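PDB 7LQX: glycosyl hydrolase BlGH5_18 from Bifidobacterium longum subsp. infantis, which probably hydrolyses glycosidic bonds in N-glycans as a family GH5, subfamily 18 glycosidase of a gut bacterium. Local coordinates for residues D295-A300 with Q352-K357; E259-F264 with R270-Q275. One frame throughout, in Å; residues are numbered along the deposited sequence.

Interaction 1. Residues D295-A300 with Q352-K357; sequences DTIAKA and QEYRDK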
# COMPACT_ATOMS: atom_id res chain seq x y z
N ASP A 295 -23.69 29.16 9.10
CA ASP A 295 -23.22 30.40 8.48
C ASP A 295 -22.49 30.12 7.17
O ASP A 295 -22.64 30.86 6.20
CB ASP A 295 -22.29 31.13 9.45
CG ASP A 295 -23.03 31.82 10.57
OD1 ASP A 295 -24.27 31.95 10.51
OD2 ASP A 295 -22.36 32.24 11.53
N THR A 296 -21.67 29.07 7.14
CA THR A 296 -20.96 28.73 5.92
C THR A 296 -21.93 28.42 4.79
O THR A 296 -21.72 28.86 3.65
CB THR A 296 -20.02 27.54 6.16
OG1 THR A 296 -18.95 27.96 7.01
CG2 THR A 296 -19.43 27.02 4.86
N ILE A 297 -22.99 27.68 5.08
CA ILE A 297 -23.95 27.31 4.04
C ILE A 297 -24.78 28.51 3.62
O ILE A 297 -25.01 28.73 2.43
CB ILE A 297 -24.81 26.12 4.50
CG1 ILE A 297 -23.92 24.88 4.61
CG2 ILE A 297 -25.96 25.89 3.53
CD1 ILE A 297 -24.57 23.72 5.34
N ALA A 298 -25.23 29.32 4.58
CA ALA A 298 -26.00 30.51 4.21
C ALA A 298 -25.18 31.42 3.31
O ALA A 298 -25.73 32.05 2.39
CB ALA A 298 -26.44 31.25 5.47
N LYS A 299 -23.88 31.53 3.56
CA LYS A 299 -23.04 32.33 2.68
C LYS A 299 -22.84 31.64 1.34
O LYS A 299 -22.98 32.27 0.28
CB LYS A 299 -21.70 32.64 3.35
CG LYS A 299 -21.81 33.70 4.46
CD LYS A 299 -20.45 34.14 5.00
CE LYS A 299 -20.57 35.17 6.08
NZ LYS A 299 -19.25 35.84 6.32
N ALA A 300 -22.52 30.35 1.34
CA ALA A 300 -22.29 29.65 0.08
C ALA A 300 -23.51 29.75 -0.84
O ALA A 300 -23.36 29.86 -2.06
CB ALA A 300 -21.93 28.18 0.34
N GLN A 352 -33.14 21.51 4.81
CA GLN A 352 -34.56 21.83 4.75
C GLN A 352 -34.78 23.26 4.27
O GLN A 352 -35.73 23.53 3.52
CB GLN A 352 -35.19 21.61 6.13
CG GLN A 352 -36.72 21.61 6.09
CD GLN A 352 -37.30 20.29 5.59
OE1 GLN A 352 -36.62 19.26 5.60
NE2 GLN A 352 -38.55 20.32 5.16
N GLU A 353 -33.92 24.19 4.69
CA GLU A 353 -34.10 25.59 4.31
C GLU A 353 -33.74 25.84 2.85
O GLU A 353 -34.38 26.66 2.18
CB GLU A 353 -33.25 26.49 5.22
CG GLU A 353 -33.40 27.97 4.94
CD GLU A 353 -32.65 28.83 5.95
OE1 GLU A 353 -32.56 30.06 5.74
OE2 GLU A 353 -32.14 28.28 6.95
N TYR A 354 -32.72 25.15 2.33
CA TYR A 354 -32.14 25.52 1.04
C TYR A 354 -32.42 24.56 -0.10
O TYR A 354 -32.26 24.96 -1.26
CB TYR A 354 -30.62 25.73 1.17
CG TYR A 354 -30.30 27.02 1.87
CD1 TYR A 354 -30.26 28.23 1.19
CD2 TYR A 354 -30.07 27.05 3.24
CE1 TYR A 354 -29.99 29.41 1.85
CE2 TYR A 354 -29.81 28.23 3.90
CZ TYR A 354 -29.76 29.41 3.20
OH TYR A 354 -29.50 30.58 3.85
N ARG A 355 -32.86 23.33 0.15
CA ARG A 355 -32.92 22.37 -0.95
C ARG A 355 -33.88 22.83 -2.05
O ARG A 355 -33.64 22.55 -3.23
CB ARG A 355 -33.27 20.96 -0.49
CG ARG A 355 -34.65 20.74 0.06
CD ARG A 355 -34.95 19.23 0.22
NE ARG A 355 -34.21 18.60 1.31
CZ ARG A 355 -34.62 18.58 2.58
NH1 ARG A 355 -35.75 19.18 2.91
NH2 ARG A 355 -33.90 17.97 3.51
N ASP A 356 -34.96 23.52 -1.69
CA ASP A 356 -35.96 23.97 -2.65
C ASP A 356 -35.99 25.48 -2.83
O ASP A 356 -36.88 26.00 -3.50
CB ASP A 356 -37.35 23.49 -2.24
CG ASP A 356 -37.42 22.00 -2.05
OD1 ASP A 356 -36.84 21.28 -2.89
OD2 ASP A 356 -38.02 21.56 -1.05
N LYS A 357 -35.03 26.19 -2.26
CA LYS A 357 -35.05 27.65 -2.35
C LYS A 357 -34.56 28.10 -3.72
O LYS A 357 -33.58 27.56 -4.24
CB LYS A 357 -34.14 28.23 -1.27
CG LYS A 357 -34.22 29.75 -1.15
CD LYS A 357 -33.24 30.30 -0.11
CE LYS A 357 -33.53 29.79 1.29
NZ LYS A 357 -34.89 30.15 1.77
O HOH W 1 -28.45 32.60 2.37
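Along 295-300, Ile297 is the first to meet Tyr354, its CG2 methyl coming within 4.3 Å of Tyr354 CD2. The methyl approaches the ring obliquely, and the same side chain also packs on Phe347 and Met350 of helix 342-354. One residue on, Ala298 meets the far end of the ring: Tyr354 OH lies 3.5 Å from Ala298 CB and equally close to Ala298 CA, while Tyr354 CZ is 4.0 Å from Ala298 CA. The hydroxyl therefore abuts backbone and methyl together. With CG anti to its carbonyl carbon (chi1 -74°), Tyr354 extends the ring from the last turn of helix 342-354 across to helix 289-300, so that two outer helices of the (beta/alpha)8 barrel of GH5 are joined. The ring also touches Ala301, just after helix 289-300, and Phe26 of strand 25-29.

Beyond the tyrosine, Arg355 folds back on its own segment. Its NH1 donates to Gln352 OE1 over 2.8 Å, nearly straight at 176°, although the donor stands well above the amide's carbonyl plane; Arg355 NH2 reaches Gly59 O.

The polar link between the two segments is a water, 2.7 Å from Tyr354 OH and donating to Ala298 O at 2.8 Å. The chemistry implies a mainly apolar helix-helix joint whose phenol oxygen and helix carbonyl are bridged by that one solvent molecule.

Interaction 2. Residues E259-F264 with R270-Q275; sequences ELSRAF and RPVWLQ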
# COMPACT_ATOMS: atom_id res chain seq x y z
N GLU A 259 -17.08 31.41 -5.90
CA GLU A 259 -17.00 32.57 -6.78
C GLU A 259 -15.68 32.62 -7.53
O GLU A 259 -15.64 32.98 -8.71
CB GLU A 259 -17.20 33.86 -5.98
CG GLU A 259 -18.60 34.02 -5.40
CD GLU A 259 -19.69 33.96 -6.45
OE1 GLU A 259 -19.43 34.28 -7.63
OE2 GLU A 259 -20.82 33.59 -6.09
N LEU A 260 -14.58 32.25 -6.87
CA LEU A 260 -13.29 32.20 -7.54
C LEU A 260 -13.36 31.26 -8.74
O LEU A 260 -12.86 31.58 -9.82
CB LEU A 260 -12.22 31.77 -6.55
CG LEU A 260 -10.79 31.67 -7.08
CD1 LEU A 260 -10.27 33.01 -7.58
CD2 LEU A 260 -9.88 31.13 -5.98
N SER A 261 -13.97 30.09 -8.56
CA SER A 261 -14.03 29.14 -9.66
C SER A 261 -14.82 29.70 -10.84
O SER A 261 -14.46 29.44 -11.99
CB SER A 261 -14.62 27.81 -9.17
OG SER A 261 -16.03 27.84 -8.99
N ARG A 262 -15.85 30.49 -10.57
CA ARG A 262 -16.65 31.06 -11.65
C ARG A 262 -15.83 31.97 -12.55
O ARG A 262 -16.17 32.14 -13.73
CB ARG A 262 -17.83 31.84 -11.07
CG ARG A 262 -18.91 30.97 -10.45
CD ARG A 262 -19.98 31.86 -9.87
NE ARG A 262 -20.78 32.53 -10.90
CZ ARG A 262 -21.52 33.62 -10.70
NH1 ARG A 262 -21.51 34.22 -9.52
NH2 ARG A 262 -22.25 34.11 -11.69
N ALA A 263 -14.79 32.61 -12.02
CA ALA A 263 -13.96 33.46 -12.86
C ALA A 263 -13.41 32.69 -14.05
O ALA A 263 -13.21 33.26 -15.13
CB ALA A 263 -12.79 34.01 -12.04
N PHE A 264 -13.14 31.39 -13.87
CA PHE A 264 -12.45 30.59 -14.87
C PHE A 264 -13.37 29.71 -15.70
O PHE A 264 -12.91 29.13 -16.69
CB PHE A 264 -11.35 29.75 -14.18
CG PHE A 264 -10.44 30.59 -13.35
CD1 PHE A 264 -9.44 31.34 -13.93
CD2 PHE A 264 -10.64 30.71 -11.98
CE1 PHE A 264 -8.64 32.17 -13.17
CE2 PHE A 264 -9.86 31.53 -11.22
CZ PHE A 264 -8.86 32.26 -11.81
N ARG A 270 -22.23 26.80 -15.52
CA ARG A 270 -21.59 25.60 -14.97
C ARG A 270 -21.93 25.44 -13.49
O ARG A 270 -21.76 26.38 -12.71
CB ARG A 270 -20.09 25.71 -15.13
CG ARG A 270 -19.35 24.51 -14.56
CD ARG A 270 -17.88 24.67 -14.79
NE ARG A 270 -17.01 23.61 -14.27
CZ ARG A 270 -16.67 22.51 -14.93
NH1 ARG A 270 -17.19 22.26 -16.12
NH2 ARG A 270 -15.82 21.64 -14.37
N PRO A 271 -22.40 24.26 -13.07
CA PRO A 271 -22.66 24.05 -11.64
C PRO A 271 -21.37 23.99 -10.83
O PRO A 271 -20.35 23.48 -11.29
CB PRO A 271 -23.39 22.70 -11.59
CG PRO A 271 -23.88 22.47 -13.01
CD PRO A 271 -22.82 23.10 -13.87
N VAL A 272 -21.45 24.52 -9.62
CA VAL A 272 -20.40 24.42 -8.62
C VAL A 272 -20.88 23.47 -7.53
O VAL A 272 -21.88 23.74 -6.86
CB VAL A 272 -20.05 25.78 -8.01
CG1 VAL A 272 -19.00 25.62 -6.94
CG2 VAL A 272 -19.57 26.74 -9.09
N TRP A 273 -20.16 22.37 -7.32
CA TRP A 273 -20.47 21.42 -6.26
C TRP A 273 -19.49 21.65 -5.11
O TRP A 273 -18.29 21.44 -5.26
CB TRP A 273 -20.34 19.99 -6.80
CG TRP A 273 -20.73 18.93 -5.81
CD1 TRP A 273 -21.30 19.13 -4.59
CD2 TRP A 273 -20.59 17.52 -5.97
NE1 TRP A 273 -21.51 17.92 -3.97
CE2 TRP A 273 -21.10 16.91 -4.80
CE3 TRP A 273 -20.11 16.70 -6.99
CZ2 TRP A 273 -21.12 15.53 -4.62
CZ3 TRP A 273 -20.14 15.33 -6.82
CH2 TRP A 273 -20.63 14.76 -5.64
N LEU A 274 -20.01 22.14 -3.98
CA LEU A 274 -19.27 22.15 -2.72
C LEU A 274 -19.23 20.70 -2.25
O LEU A 274 -20.04 20.24 -1.44
CB LEU A 274 -19.96 23.05 -1.73
CG LEU A 274 -19.20 23.36 -0.45
CD1 LEU A 274 -17.78 23.80 -0.70
CD2 LEU A 274 -19.97 24.43 0.31
N GLN A 275 -18.28 19.95 -2.83
CA GLN A 275 -18.21 18.50 -2.68
C GLN A 275 -17.64 18.09 -1.34
O GLN A 275 -17.91 16.97 -0.89
CB GLN A 275 -17.41 17.94 -3.86
CG GLN A 275 -17.38 16.43 -3.95
CD GLN A 275 -16.51 15.91 -5.08
OE1 GLN A 275 -16.98 15.19 -5.97
NE2 GLN A 275 -15.25 16.27 -5.05
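Ser261 and Val272 carry this contact, with Ser261 OG 3.7 Å from Val272 CG2; each side chain leaves its backbone toward the other segment. Their conformations account for the approach. Ser261 holds OG between its backbone N and carbonyl carbon (chi1 76°), a position from which the hydroxyl also bonds to Ala258 O, one turn earlier in the helix. The oxygen facing the valine is thus engaged by its own helix, and what it offers Val272 is van der Waals contact. On the strand side, Val272 keeps CG1 anti to its backbone N (chi1 177°), which leaves CG2, beside that N, as the branch that touches the helix. The same methyl lies 4.5 Å from Arg262 CG, so it meets the helix at two successive residues.

Arg262 then turns away from the valine. Its chain is extended about CB-CG and turned about CG-CD, bringing NH1 to Glu259 OE1 in a 2.8 Å salt bridge. This bond uses the syn lone pair of Glu259, is bent (143°), and leaves the acceptor tilted from the guanidinium plane. Both ends have second partners: Thr404 OG1 for the carboxylate oxygen, Asn363 OD1 for NH1.

Here a helix of the (beta/alpha)8 barrel packs on the following strand, 272-277. The chemistry implies a small van der Waals contact, a methyl against a hydroxyl oxygen and an arginine methylene; the Ser261 hydroxyl is spent on its own helix, while the Glu259-Arg262 pair lies toward strand 403-407, where Thr404 is a partner of Glu259.

The two contacts follow one another along the chain: strand 272-277 of interaction 2 leads, further on, to helix 289-300 of interaction 1, and their centres lie 16 Å apart. Interaction 2 joins a helix to the barrel sheet through a single methyl; interaction 1 joins two helices of the outer layer through an aromatic ring. Interaction 2 is the more buried, with two of three touching residues buried against one of three, and its centre is about 11 Å from that of the chain, against about 18 Å for interaction 1. Interaction 1 is partly buried and contains a bridging water. Van der Waals contact alone crosses interaction 2, whose salt bridge stays within 259-264 and has further partners outside it.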